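Local atomic coordinates of 5-ketofructose reductase (Gluconobacter sp., PDB entry 7COK), a protein that reduces 5-ketofructose, probably with a nicotinamide nucleotide as hydride donor, and represents a novel class within the shikimate dehydrogenase family. Residues I9-S15 / W62-S68; A149-N155 / T175-W181; L216-V222 / L241-L246. All blocks are in the same frame, centred on the assembly; numbering follows the deposited sequence.

Interaction 1 (I9-S15 / W62-S68)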
ATOM      1  N   ILE A   9      -1.476  -2.404  -8.856  1.00 12.13           N
ATOM      2  CA  ILE A   9      -2.065  -1.064  -8.930  1.00 12.28           C
ATOM      3  C   ILE A   9      -2.372  -0.668  -7.485  1.00 11.60           C
ATOM      4  O   ILE A   9      -2.903  -1.485  -6.709  1.00 11.64           O
ATOM      5  CB  ILE A   9      -3.364  -1.061  -9.783  1.00 13.44           C
ATOM      6  CG1 ILE A   9      -3.093  -1.442 -11.257  1.00 14.30           C
ATOM      7  CG2 ILE A   9      -4.098   0.275  -9.627  1.00 14.19           C
ATOM      8  CD1 ILE A   9      -4.304  -1.880 -12.069  1.00 15.70           C
ATOM      9  N   LEU A  10      -2.015   0.567  -7.105  1.00 10.39           N
ATOM     10  CA  LEU A  10      -2.181   1.008  -5.723  1.00 10.36           C
ATOM     11  C   LEU A  10      -3.258   2.063  -5.620  1.00  9.69           C
ATOM     12  O   LEU A  10      -3.290   3.020  -6.397  1.00 10.89           O
ATOM     13  CB  LEU A  10      -0.865   1.552  -5.159  1.00  9.86           C
ATOM     14  CG  LEU A  10       0.280   0.518  -5.143  1.00 10.11           C
ATOM     15  CD1 LEU A  10       1.576   1.191  -4.724  1.00 11.66           C
ATOM     16  CD2 LEU A  10      -0.067  -0.671  -4.235  1.00 10.59           C
ATOM     17  N   THR A  11      -4.150   1.840  -4.664  1.00  9.76           N
ATOM     18  CA  THR A  11      -5.193   2.753  -4.241  1.00  9.32           C
ATOM     19  C   THR A  11      -5.201   2.678  -2.709  1.00  9.06           C
ATOM     20  O   THR A  11      -4.489   1.843  -2.125  1.00  9.32           O
ATOM     21  CB  THR A  11      -6.586   2.331  -4.792  1.00  9.25           C
ATOM     22  OG1 THR A  11      -6.952   1.026  -4.301  1.00  9.71           O
ATOM     23  CG2 THR A  11      -6.621   2.325  -6.314  1.00 10.13           C
ATOM     24  N   GLY A  12      -5.975   3.539  -2.039  1.00  9.31           N
ATOM     25  CA  GLY A  12      -6.128   3.386  -0.601  1.00  9.73           C
ATOM     26  C   GLY A  12      -6.901   4.523   0.006  1.00 10.19           C
ATOM     27  O   GLY A  12      -7.709   5.153  -0.682  1.00  9.73           O
ATOM     28  N   SER A  13      -6.612   4.797   1.279  1.00 10.84           N
ATOM     29  CA  SER A  13      -7.382   5.761   2.060  1.00 11.87           C
ATOM     30  C   SER A  13      -6.534   6.480   3.087  1.00 11.45           C
ATOM     31  O   SER A  13      -5.606   5.898   3.646  1.00 11.58           O
ATOM     32  CB  SER A  13      -8.527   5.024   2.765  1.00 13.57           C
ATOM     33  OG  SER A  13      -9.209   5.832   3.716  1.00 16.44           O
ATOM     34  N   PHE A  14      -6.857   7.762   3.305  1.00 10.62           N
ATOM     35  CA  PHE A  14      -6.248   8.553   4.369  1.00 10.88           C
ATOM     36  C   PHE A  14      -7.374   8.967   5.306  1.00 11.42           C
ATOM     37  O   PHE A  14      -8.381   9.550   4.888  1.00 12.18           O
ATOM     38  CB  PHE A  14      -5.576   9.805   3.805  1.00 10.98           C
ATOM     39  CG  PHE A  14      -4.556   9.541   2.741  1.00 10.33           C
ATOM     40  CD1 PHE A  14      -3.711   8.398   2.778  1.00 10.83           C
ATOM     41  CD2 PHE A  14      -4.373  10.473   1.701  1.00 11.25           C
ATOM     42  CE1 PHE A  14      -2.753   8.192   1.786  1.00 10.52           C
ATOM     43  CE2 PHE A  14      -3.410  10.253   0.707  1.00 11.24           C
ATOM     44  CZ  PHE A  14      -2.604   9.128   0.743  1.00 11.06           C
ATOM     45  N   SER A  15      -7.219   8.638   6.586  1.00 11.36           N
ATOM     46  CA  SER A  15      -8.208   9.002   7.600  1.00 12.78           C
ATOM     47  C   SER A  15      -7.584   8.753   8.962  1.00 12.59           C
ATOM     48  O   SER A  15      -6.565   8.078   9.060  1.00 13.49           O
ATOM     49  CB  SER A  15      -9.487   8.165   7.447  1.00 13.63           C
ATOM     50  OG  SER A  15      -9.276   6.824   7.810  1.00 13.90           O
ATOM     51  N   TRP A  62       0.359   5.768  -6.908  1.00 10.93           N
ATOM     52  CA  TRP A  62      -1.036   5.377  -6.756  1.00 10.81           C
ATOM     53  C   TRP A  62      -1.917   5.963  -7.862  1.00 11.00           C
ATOM     54  O   TRP A  62      -1.576   7.003  -8.453  1.00 11.49           O
ATOM     55  CB  TRP A  62      -1.558   5.860  -5.413  1.00 10.81           C
ATOM     56  CG  TRP A  62      -0.915   5.266  -4.156  1.00 11.16           C
ATOM     57  CD1 TRP A  62       0.352   4.748  -4.017  1.00 11.11           C
ATOM     58  CD2 TRP A  62      -1.506   5.226  -2.860  1.00 11.06           C
ATOM     59  NE1 TRP A  62       0.566   4.340  -2.720  1.00 11.63           N
ATOM     60  CE2 TRP A  62      -0.539   4.644  -1.978  1.00 11.34           C
ATOM     61  CE3 TRP A  62      -2.763   5.613  -2.342  1.00 11.78           C
ATOM     62  CZ2 TRP A  62      -0.787   4.443  -0.599  1.00 11.63           C
ATOM     63  CZ3 TRP A  62      -3.015   5.409  -0.969  1.00 11.78           C
ATOM     64  CH2 TRP A  62      -2.021   4.829  -0.112  1.00 11.43           C
ATOM     65  N   VAL A  63      -3.053   5.333  -8.114  1.00 10.96           N
ATOM     66  CA  VAL A  63      -3.994   5.846  -9.113  1.00 10.98           C
ATOM     67  C   VAL A  63      -5.168   6.581  -8.494  1.00 10.90           C
ATOM     68  O   VAL A  63      -5.944   7.249  -9.189  1.00 11.33           O
ATOM     69  CB  VAL A  63      -4.478   4.763 -10.108  1.00 11.17           C
ATOM     70  CG1 VAL A  63      -3.275   4.123 -10.806  1.00 11.74           C
ATOM     71  CG2 VAL A  63      -5.303   3.722  -9.389  1.00 11.46           C
ATOM     72  N   GLY A  64      -5.306   6.458  -7.180  1.00 10.46           N
ATOM     73  CA  GLY A  64      -6.388   7.105  -6.466  1.00 10.81           C
ATOM     74  C   GLY A  64      -6.343   6.829  -4.993  1.00 10.81           C
ATOM     75  O   GLY A  64      -5.637   5.928  -4.549  1.00 10.27           O
ATOM     76  N   PHE A  65      -7.103   7.625  -4.244  1.00 11.32           N
ATOM     77  CA  PHE A  65      -7.287   7.370  -2.823  1.00 10.91           C
ATOM     78  C   PHE A  65      -8.564   8.019  -2.330  1.00 11.46           C
ATOM     79  O   PHE A  65      -9.031   8.960  -2.939  1.00 11.12           O
ATOM     80  CB  PHE A  65      -6.080   7.858  -1.998  1.00 11.35           C
ATOM     81  CG  PHE A  65      -5.765   9.328  -2.146  1.00 11.32           C
ATOM     82  CD1 PHE A  65      -6.352  10.283  -1.292  1.00 11.75           C
ATOM     83  CD2 PHE A  65      -4.851   9.757  -3.117  1.00 11.44           C
ATOM     84  CE1 PHE A  65      -6.029  11.648  -1.423  1.00 12.07           C
ATOM     85  CE2 PHE A  65      -4.509  11.120  -3.228  1.00 11.83           C
ATOM     86  CZ  PHE A  65      -5.106  12.061  -2.392  1.00 11.52           C
ATOM     87  N   ASN A  66      -9.126   7.473  -1.249  1.00 11.11           N
ATOM     88  CA  ASN A  66     -10.193   8.124  -0.480  1.00 11.84           C
ATOM     89  C   ASN A  66      -9.665   8.950   0.647  1.00 12.11           C
ATOM     90  O   ASN A  66      -8.571   8.692   1.167  1.00 12.67           O
ATOM     91  CB  ASN A  66     -11.122   7.059   0.109  1.00 11.52           C
ATOM     92  CG  ASN A  66     -11.867   6.295  -0.958  1.00 13.29           C
ATOM     93  OD1 ASN A  66     -11.836   5.065  -0.976  1.00 14.56           O
ATOM     94  ND2 ASN A  66     -12.483   7.015  -1.893  1.00 14.19           N
ATOM     95  N   CYS A  67     -10.468   9.942   1.015  1.00 13.18           N
ATOM     96  CA  CYS A  67     -10.287  10.668   2.266  1.00 13.90           C
ATOM     97  C   CYS A  67     -11.548  10.516   3.081  1.00 14.32           C
ATOM     98  O   CYS A  67     -12.664  10.641   2.559  1.00 15.33           O
ATOM     99  CB  CYS A  67     -10.091  12.140   1.991  1.00 15.37           C
ATOM    100  SG  CYS A  67      -8.512  12.520   1.248  1.00 18.60           S
ATOM    101  N   SER A  68     -11.370  10.196   4.356  1.00 14.87           N
ATOM    102  CA  SER A  68     -12.481  10.164   5.308  1.00 15.92           C
ATOM    103  C   SER A  68     -12.148  11.159   6.412  1.00 15.41           C
ATOM    104  O   SER A  68     -11.150  11.888   6.298  1.00 13.79           O
ATOM    105  CB  SER A  68     -12.677   8.746   5.867  1.00 17.09           C
ATOM    106  OG  SER A  68     -12.904   7.802   4.842  1.00 23.73           O
TER
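Backbone hydrogen bonds join 9-15 and 62-68 as parallel neighbours in the mixed sheet of the N-terminal domain: Val63 N to Leu10 O (2.9 Å), Asn66 N to Gly12 O (2.8 Å), Phe14 N to Asn66 O (2.9 Å) and Ser68 N to Phe14 O (3.1 Å). An aromatic cluster gathers on one side. Phe14 lies obliquely to Phe65 (CE2 to CD1, 3.6 Å) and Trp62 (CE1 to CZ3, 3.9 Å), while Leu10 CB makes a CH-pi contact 3.9 Å from the centroid of the Trp62 five-membered ring. A CB on Gly12 would collide with that indole, whose NE1 is buried without a partner in the model. Helix 50-59 of the same chain and Met60 of the second subunit pack here. On the other face Thr11 OG1 bonds Arg39 O and Asn66 OD1 the Tyr40 hydroxyl. The chemistry implies an aromatic side shared with helix 50-59 and the other subunit, and a mixed side where the Thr11 and Asn66 bonds sit beside the Ile9-Val63 contact under helix 248-264.

Interaction 2 (A149-N155 / T175-W181)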
ATOM      1  N   ALA A 149     -36.882  18.513  -8.156  1.00 15.89           N
ATOM      2  CA  ALA A 149     -37.631  19.783  -8.153  1.00 15.54           C
ATOM      3  C   ALA A 149     -37.574  20.516  -6.808  1.00 15.94           C
ATOM      4  O   ALA A 149     -37.434  21.754  -6.760  1.00 17.12           O
ATOM      5  CB  ALA A 149     -39.073  19.553  -8.584  1.00 16.03           C
ATOM      6  N   HIS A 150     -37.666  19.753  -5.726  1.00 15.45           N
ATOM      7  CA  HIS A 150     -37.886  20.314  -4.407  1.00 14.63           C
ATOM      8  C   HIS A 150     -37.286  19.423  -3.342  1.00 14.39           C
ATOM      9  O   HIS A 150     -37.516  18.209  -3.340  1.00 14.45           O
ATOM     10  CB  HIS A 150     -39.392  20.495  -4.152  1.00 15.09           C
ATOM     11  CG  HIS A 150     -39.691  21.356  -2.972  1.00 16.18           C
ATOM     12  ND1 HIS A 150     -39.683  20.873  -1.684  1.00 16.57           N
ATOM     13  CD2 HIS A 150     -39.970  22.681  -2.878  1.00 16.73           C
ATOM     14  CE1 HIS A 150     -39.941  21.860  -0.844  1.00 16.89           C
ATOM     15  NE2 HIS A 150     -40.133  22.964  -1.544  1.00 17.50           N
ATOM     16  N   ILE A 151     -36.497  20.035  -2.459  1.00 14.40           N
ATOM     17  CA  ILE A 151     -35.802  19.290  -1.415  1.00 14.19           C
ATOM     18  C   ILE A 151     -36.069  19.962  -0.087  1.00 13.92           C
ATOM     19  O   ILE A 151     -35.744  21.139   0.096  1.00 14.49           O
ATOM     20  CB  ILE A 151     -34.279  19.153  -1.676  1.00 14.73           C
ATOM     21  CG1 ILE A 151     -34.016  18.450  -3.012  1.00 15.36           C
ATOM     22  CG2 ILE A 151     -33.607  18.344  -0.554  1.00 14.65           C
ATOM     23  CD1 ILE A 151     -32.624  18.659  -3.583  1.00 14.71           C
ATOM     24  N   THR A 152     -36.629  19.191   0.831  1.00 13.01           N
ATOM     25  CA  THR A 152     -36.955  19.660   2.185  1.00 13.29           C
ATOM     26  C   THR A 152     -35.963  18.980   3.114  1.00 13.10           C
ATOM     27  O   THR A 152     -35.833  17.750   3.073  1.00 13.73           O
ATOM     28  CB  THR A 152     -38.407  19.316   2.610  1.00 13.72           C
ATOM     29  OG1 THR A 152     -39.344  19.941   1.728  1.00 15.55           O
ATOM     30  CG2 THR A 152     -38.695  19.822   4.042  1.00 14.31           C
ATOM     31  N   ILE A 153     -35.249  19.769   3.920  1.00 13.48           N
ATOM     32  CA  ILE A 153     -34.278  19.239   4.871  1.00 12.67           C
ATOM     33  C   ILE A 153     -34.854  19.460   6.264  1.00 13.33           C
ATOM     34  O   ILE A 153     -35.262  20.574   6.587  1.00 13.61           O
ATOM     35  CB  ILE A 153     -32.876  19.884   4.724  1.00 13.07           C
ATOM     36  CG1 ILE A 153     -32.368  19.736   3.282  1.00 13.67           C
ATOM     37  CG2 ILE A 153     -31.893  19.207   5.657  1.00 12.65           C
ATOM     38  CD1 ILE A 153     -32.705  20.895   2.363  1.00 14.61           C
ATOM     39  N   VAL A 154     -34.952  18.386   7.034  1.00 12.88           N
ATOM     40  CA  VAL A 154     -35.644  18.362   8.332  1.00 13.39           C
ATOM     41  C   VAL A 154     -34.593  18.090   9.401  1.00 13.59           C
ATOM     42  O   VAL A 154     -33.811  17.136   9.325  1.00 13.16           O
ATOM     43  CB  VAL A 154     -36.802  17.301   8.370  1.00 13.19           C
ATOM     44  CG1 VAL A 154     -37.627  17.403   9.644  1.00 14.60           C
ATOM     45  CG2 VAL A 154     -37.747  17.484   7.202  1.00 14.24           C
ATOM     46  N   ASN A 155     -34.504  18.997  10.372  1.00 14.54           N
ATOM     47  CA  ASN A 155     -33.490  18.874  11.409  1.00 14.75           C
ATOM     48  C   ASN A 155     -33.968  19.542  12.690  1.00 15.47           C
ATOM     49  O   ASN A 155     -34.670  20.544  12.635  1.00 15.54           O
ATOM     50  CB  ASN A 155     -32.189  19.547  10.936  1.00 15.30           C
ATOM     51  CG  ASN A 155     -30.954  19.013  11.648  1.00 14.89           C
ATOM     52  OD1 ASN A 155     -30.700  17.810  11.683  1.00 15.95           O
ATOM     53  ND2 ASN A 155     -30.164  19.927  12.222  1.00 14.71           N
ATOM     54  N   THR A 175     -35.476  23.796  -5.804  1.00 18.89           N
ATOM     55  CA  THR A 175     -35.931  24.571  -4.648  1.00 18.12           C
ATOM     56  C   THR A 175     -35.583  23.826  -3.368  1.00 17.07           C
ATOM     57  O   THR A 175     -35.878  22.641  -3.241  1.00 17.59           O
ATOM     58  CB  THR A 175     -37.445  24.847  -4.730  1.00 18.74           C
ATOM     59  OG1 THR A 175     -37.709  25.585  -5.935  1.00 22.13           O
ATOM     60  CG2 THR A 175     -37.921  25.657  -3.523  1.00 19.48           C
ATOM     61  N   GLY A 176     -34.931  24.521  -2.445  1.00 16.81           N
ATOM     62  CA  GLY A 176     -34.622  23.985  -1.118  1.00 15.77           C
ATOM     63  C   GLY A 176     -35.431  24.653  -0.033  1.00 16.33           C
ATOM     64  O   GLY A 176     -35.663  25.860  -0.085  1.00 16.13           O
ATOM     65  N   GLU A 177     -35.847  23.866   0.956  1.00 15.49           N
ATOM     66  CA  GLU A 177     -36.678  24.322   2.074  1.00 16.47           C
ATOM     67  C   GLU A 177     -36.189  23.639   3.339  1.00 15.83           C
ATOM     68  O   GLU A 177     -35.861  22.442   3.320  1.00 17.31           O
ATOM     69  CB  GLU A 177     -38.128  23.912   1.832  1.00 18.07           C
ATOM     70  CG  GLU A 177     -39.131  24.479   2.837  1.00 21.44           C
ATOM     71  CD  GLU A 177     -40.497  23.826   2.743  1.00 23.61           C
ATOM     72  OE1 GLU A 177     -41.276  23.931   3.705  1.00 28.33           O
ATOM     73  OE2 GLU A 177     -40.813  23.213   1.707  1.00 25.72           O
ATOM     74  N   ALA A 178     -36.136  24.389   4.437  1.00 14.48           N
ATOM     75  CA  ALA A 178     -35.790  23.843   5.749  1.00 14.13           C
ATOM     76  C   ALA A 178     -36.989  23.792   6.676  1.00 15.48           C
ATOM     77  O   ALA A 178     -37.833  24.689   6.672  1.00 15.57           O
ATOM     78  CB  ALA A 178     -34.696  24.680   6.394  1.00 14.85           C
ATOM     79  N   GLN A 179     -37.062  22.734   7.477  1.00 16.02           N
ATOM     80  CA  GLN A 179     -38.135  22.589   8.468  1.00 16.43           C
ATOM     81  C   GLN A 179     -37.558  22.093   9.778  1.00 15.41           C
ATOM     82  O   GLN A 179     -36.768  21.135   9.805  1.00 16.08           O
ATOM     83  CB  GLN A 179     -39.239  21.626   7.986  1.00 17.20           C
ATOM     84  CG  GLN A 179     -40.074  22.157   6.828  1.00 20.13           C
ATOM     85  CD  GLN A 179     -41.078  23.242   7.226  1.00 21.15           C
ATOM     86  OE1 GLN A 179     -41.490  23.348   8.387  1.00 24.43           O
ATOM     87  NE2 GLN A 179     -41.493  24.038   6.246  1.00 24.20           N
ATOM     88  N   ALA A 180     -37.945  22.736  10.874  1.00 15.80           N
ATOM     89  CA  ALA A 180     -37.560  22.278  12.202  1.00 15.08           C
ATOM     90  C   ALA A 180     -38.273  20.968  12.467  1.00 16.81           C
ATOM     91  O   ALA A 180     -39.441  20.788  12.062  1.00 17.14           O
ATOM     92  CB  ALA A 180     -37.933  23.318  13.259  1.00 16.26           C
ATOM     93  N   TRP A 181     -37.561  20.066  13.131  1.00 15.67           N
ATOM     94  CA  TRP A 181     -38.072  18.732  13.443  1.00 16.81           C
ATOM     95  C   TRP A 181     -38.592  18.753  14.872  1.00 17.37           C
ATOM     96  O   TRP A 181     -37.820  18.950  15.818  1.00 18.73           O
ATOM     97  CB  TRP A 181     -36.941  17.721  13.323  1.00 15.91           C
ATOM     98  CG  TRP A 181     -37.374  16.300  13.151  1.00 15.49           C
ATOM     99  CD1 TRP A 181     -38.599  15.754  13.432  1.00 16.22           C
ATOM    100  CD2 TRP A 181     -36.553  15.238  12.696  1.00 15.49           C
ATOM    101  NE1 TRP A 181     -38.594  14.414  13.147  1.00 14.98           N
ATOM    102  CE2 TRP A 181     -37.347  14.066  12.694  1.00 15.44           C
ATOM    103  CE3 TRP A 181     -35.227  15.162  12.253  1.00 16.17           C
ATOM    104  CZ2 TRP A 181     -36.845  12.824  12.269  1.00 15.54           C
ATOM    105  CZ3 TRP A 181     -34.723  13.924  11.833  1.00 17.15           C
ATOM    106  CH2 TRP A 181     -35.532  12.775  11.849  1.00 16.20           C
TER
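Ala149, just ahead of its strand, opens the ladder by accepting a hydrogen bond from Thr175 N through its carbonyl O (3.0 Å). His150 then pairs with Thr175, the two side chains on the same face of the sheet, where His150 CD2 meets Thr175 CG2 at 3.7 Å. The imidazole edge nears a carboxylate: His150 CE1 lies 3.0 Å from Glu177 OE2, and His150 NE2 is 3.3 Å from the same oxygen, at too poor an angle for a hydrogen bond. Ile151 turns to the other face, toward helix 134-145, and uses both backbone groups: its N donates to Thr175 O (2.8 Å) and its O accepts from Glu177 N (2.9 Å). Thr152 returns to the His150 face, with its CG2 3.9 Å from Gln179 CG; there Gln179 NE2 holds Glu177 OE1 at 2.6 Å. The strands run parallel, 22° apart, with helix 158-171 between them in sequence, a beta-alpha-beta unit of the Rossmann-type domain in which 175-180 is an outermost strand. Ile153 and Ala178 both lie against Ala161 of that helix. Ile153 N reaches Glu177 O (2.8 Å), and Ile153 O receives Gln179 N (2.9 Å). Val154 presses CG1 over the indole face of Trp181, 4.1 Å from the centroid of its five-membered ring, while Trp181 NE1 bonds Pro210 O. Asn155 ends the ladder through N to Gln179 O (3.2 Å) and O to Trp181 N (3.0 Å); its CA-to-CB bond points away from 175-181, and the side chain touches Ala132 in the putative GxGxxA nucleotide-binding turn, with ND2 bonded to Asp157 O.

Interaction 3 (L216-V222 / L241-L246)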
ATOM      1  N   LEU A 216     -46.686   8.529   4.782  1.00 16.28           N
ATOM      2  CA  LEU A 216     -46.149   7.917   3.562  1.00 16.38           C
ATOM      3  C   LEU A 216     -47.264   7.347   2.724  1.00 16.13           C
ATOM      4  O   LEU A 216     -48.202   6.758   3.265  1.00 17.07           O
ATOM      5  CB  LEU A 216     -45.200   6.772   3.908  1.00 16.65           C
ATOM      6  CG  LEU A 216     -43.769   7.038   4.401  1.00 16.68           C
ATOM      7  CD1 LEU A 216     -43.183   5.750   4.946  1.00 17.63           C
ATOM      8  CD2 LEU A 216     -42.907   7.510   3.256  1.00 18.88           C
ATOM      9  N   THR A 217     -47.167   7.530   1.408  1.00 16.96           N
ATOM     10  CA  THR A 217     -47.966   6.732   0.474  1.00 18.88           C
ATOM     11  C   THR A 217     -47.153   5.480   0.120  1.00 19.29           C
ATOM     12  O   THR A 217     -45.922   5.440   0.309  1.00 18.93           O
ATOM     13  CB  THR A 217     -48.368   7.511  -0.809  1.00 19.46           C
ATOM     14  OG1 THR A 217     -47.243   7.657  -1.690  1.00 20.84           O
ATOM     15  CG2 THR A 217     -48.957   8.893  -0.495  1.00 18.96           C
ATOM     16  N   LYS A 218     -47.835   4.470  -0.404  1.00 19.57           N
ATOM     17  CA  LYS A 218     -47.170   3.250  -0.878  1.00 21.65           C
ATOM     18  C   LYS A 218     -46.236   3.501  -2.066  1.00 21.21           C
ATOM     19  O   LYS A 218     -45.360   2.664  -2.358  1.00 21.61           O
ATOM     20  CB  LYS A 218     -48.198   2.190  -1.278  1.00 23.27           C
ATOM     21  CG  LYS A 218     -48.918   1.524  -0.125  1.00 26.77           C
ATOM     22  CD  LYS A 218     -50.007   0.611  -0.663  1.00 29.14           C
ATOM     23  CE  LYS A 218     -50.198  -0.599   0.222  1.00 31.79           C
ATOM     24  NZ  LYS A 218     -51.023  -1.632  -0.459  1.00 32.05           N
ATOM     25  N   GLU A 219     -46.431   4.639  -2.730  1.00 22.17           N
ATOM     26  CA  GLU A 219     -45.627   5.086  -3.868  1.00 22.23           C
ATOM     27  C   GLU A 219     -44.318   5.764  -3.467  1.00 21.22           C
ATOM     28  O   GLU A 219     -43.409   5.929  -4.306  1.00 20.79           O
ATOM     29  CB  GLU A 219     -46.420   6.085  -4.701  1.00 25.50           C
ATOM     30  CG  GLU A 219     -47.458   5.487  -5.628  1.00 29.80           C
ATOM     31  CD  GLU A 219     -47.943   6.501  -6.642  1.00 34.08           C
ATOM     32  OE1 GLU A 219     -47.159   6.858  -7.549  1.00 36.69           O
ATOM     33  OE2 GLU A 219     -49.103   6.949  -6.526  1.00 35.26           O
ATOM     34  N   THR A 220     -44.232   6.188  -2.203  1.00 19.30           N
ATOM     35  CA  THR A 220     -43.050   6.909  -1.715  1.00 19.36           C
ATOM     36  C   THR A 220     -41.873   5.956  -1.660  1.00 17.80           C
ATOM     37  O   THR A 220     -41.971   4.860  -1.106  1.00 19.56           O
ATOM     38  CB  THR A 220     -43.276   7.504  -0.322  1.00 19.87           C
ATOM     39  OG1 THR A 220     -44.524   8.197  -0.292  1.00 21.77           O
ATOM     40  CG2 THR A 220     -42.153   8.503   0.025  1.00 17.87           C
ATOM     41  N   VAL A 221     -40.760   6.382  -2.247  1.00 15.67           N
ATOM     42  CA  VAL A 221     -39.495   5.645  -2.182  1.00 14.77           C
ATOM     43  C   VAL A 221     -38.820   6.039  -0.867  1.00 14.17           C
ATOM     44  O   VAL A 221     -38.665   7.222  -0.586  1.00 14.69           O
ATOM     45  CB  VAL A 221     -38.616   5.956  -3.407  1.00 15.69           C
ATOM     46  CG1 VAL A 221     -37.269   5.245  -3.312  1.00 15.68           C
ATOM     47  CG2 VAL A 221     -39.342   5.532  -4.671  1.00 15.57           C
ATOM     48  N   VAL A 222     -38.441   5.048  -0.066  1.00 12.72           N
ATOM     49  CA  VAL A 222     -37.893   5.302   1.267  1.00 12.73           C
ATOM     50  C   VAL A 222     -36.470   4.737   1.316  1.00 12.89           C
ATOM     51  O   VAL A 222     -36.243   3.565   1.037  1.00 13.24           O
ATOM     52  CB  VAL A 222     -38.781   4.689   2.372  1.00 13.01           C
ATOM     53  CG1 VAL A 222     -38.253   5.070   3.732  1.00 12.54           C
ATOM     54  CG2 VAL A 222     -40.228   5.144   2.259  1.00 12.68           C
ATOM     55  N   LEU A 241     -45.495  -1.179   5.047  1.00 22.06           N
ATOM     56  CA  LEU A 241     -46.543  -0.315   4.511  1.00 22.59           C
ATOM     57  C   LEU A 241     -46.724  -0.458   3.008  1.00 21.92           C
ATOM     58  O   LEU A 241     -47.669   0.067   2.447  1.00 24.91           O
ATOM     59  CB  LEU A 241     -46.293   1.153   4.895  1.00 22.96           C
ATOM     60  CG  LEU A 241     -46.437   1.516   6.381  1.00 23.82           C
ATOM     61  CD1 LEU A 241     -46.129   2.987   6.624  1.00 24.00           C
ATOM     62  CD2 LEU A 241     -47.806   1.154   6.955  1.00 24.56           C
ATOM     63  N   GLY A 242     -45.821  -1.184   2.358  1.00 21.39           N
ATOM     64  CA  GLY A 242     -45.878  -1.387   0.921  1.00 20.98           C
ATOM     65  C   GLY A 242     -44.919  -0.546   0.102  1.00 20.80           C
ATOM     66  O   GLY A 242     -44.972  -0.597  -1.129  1.00 21.86           O
ATOM     67  N   CYS A 243     -44.022   0.183   0.775  1.00 19.34           N
ATOM     68  CA  CYS A 243     -43.047   1.059   0.117  1.00 19.04           C
ATOM     69  C   CYS A 243     -41.838   0.340  -0.466  1.00 18.11           C
ATOM     70  O   CYS A 243     -41.351  -0.655   0.094  1.00 19.59           O
ATOM     71  CB  CYS A 243     -42.557   2.120   1.111  1.00 17.82           C
ATOM     72  SG  CYS A 243     -43.864   3.235   1.662  1.00 18.90           S
ATOM     73  N   THR A 244     -41.349   0.872  -1.585  1.00 17.44           N
ATOM     74  CA  THR A 244     -40.069   0.458  -2.146  1.00 16.80           C
ATOM     75  C   THR A 244     -38.989   1.069  -1.266  1.00 16.38           C
ATOM     76  O   THR A 244     -39.031   2.273  -0.999  1.00 16.53           O
ATOM     77  CB  THR A 244     -39.928   0.957  -3.589  1.00 18.00           C
ATOM     78  OG1 THR A 244     -40.902   0.306  -4.402  1.00 20.23           O
ATOM     79  CG2 THR A 244     -38.536   0.642  -4.158  1.00 17.70           C
ATOM     80  N   THR A 245     -38.056   0.235  -0.804  1.00 14.92           N
ATOM     81  CA  THR A 245     -36.965   0.680   0.093  1.00 14.98           C
ATOM     82  C   THR A 245     -35.557   0.513  -0.480  1.00 15.10           C
ATOM     83  O   THR A 245     -35.280  -0.407  -1.257  1.00 15.94           O
ATOM     84  CB  THR A 245     -37.005  -0.040   1.452  1.00 14.57           C
ATOM     85  OG1 THR A 245     -36.852  -1.456   1.253  1.00 16.88           O
ATOM     86  CG2 THR A 245     -38.335   0.225   2.196  1.00 14.82           C
ATOM     87  N   LEU A 246     -34.666   1.414  -0.061  1.00 13.49           N
ATOM     88  CA  LEU A 246     -33.264   1.369  -0.440  1.00 14.41           C
ATOM     89  C   LEU A 246     -32.373   1.439   0.770  1.00 13.92           C
ATOM     90  O   LEU A 246     -32.405   2.406   1.521  1.00 14.05           O
ATOM     91  CB  LEU A 246     -32.929   2.511  -1.410  1.00 15.50           C
ATOM     92  CG  LEU A 246     -33.815   2.530  -2.660  1.00 15.69           C
ATOM     93  CD1 LEU A 246     -33.735   3.870  -3.367  1.00 16.32           C
ATOM     94  CD2 LEU A 246     -33.437   1.399  -3.585  1.00 16.75           C
TER
HETATM   95  O   HOH W   1     -42.725   2.864  -3.030  1.00 22.48           O
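Parallel pairing between 216-222 and 241-246 is brief: Val222 N donates to Thr244 O (3.0 Å) and Leu246 N to Val222 O (2.9 Å), which seats 245-246 as an outermost strand of the Rossmann-type sheet. Helix 233-240 links the two strands, completing a beta-alpha-beta unit. Before the strands pair, a type I turn from Thr217 to Thr220, closed by Thr220 N to Thr217 O (3.1 Å), faces the Schellman motif that ends the helix at Gly242. At these backbone angles a CB on Gly242 would be jammed against the carbonyl O of Leu241, and would clash with Lys218 CE. Lys218 lays its CG 3.2 Å from Leu241 O. Cys243 fills the gap between turn and strand, its CB 4.0 Å from Val222 CG2 and its SG 4.2 Å from Leu216 CD1. Val221 CG1 meets Leu246 CD1 at 3.8 Å, both side chains touching Leu116 of helix 110-117. One water bridges the diverging backbones, donating to Lys218 O (2.7 Å) and Thr220 O (2.9 Å) and accepting from Thr244 N (2.8 Å).

Interaction 1 belongs to the mixed sheet of the N-terminal domain, which the family assigns to substrate binding, and to its dimer-facing side; interactions 2 and 3 belong to the parallel Rossmann-type sheet. The latter two join strands at opposite ends of that sheet, each through a beta-alpha-beta unit, with centres about 19 Å apart and nearest atoms about 11 Å apart. Interaction 1 lies across the chain's centre from both, its centre about 34 Å from that of interaction 2 and about 36 Å from that of interaction 3. As in shikimate dehydrogenases, the active site probably lies in the cleft between the domains. The structure is ligand-free; interaction 2 comes near the presumed nucleotide site through Asn155.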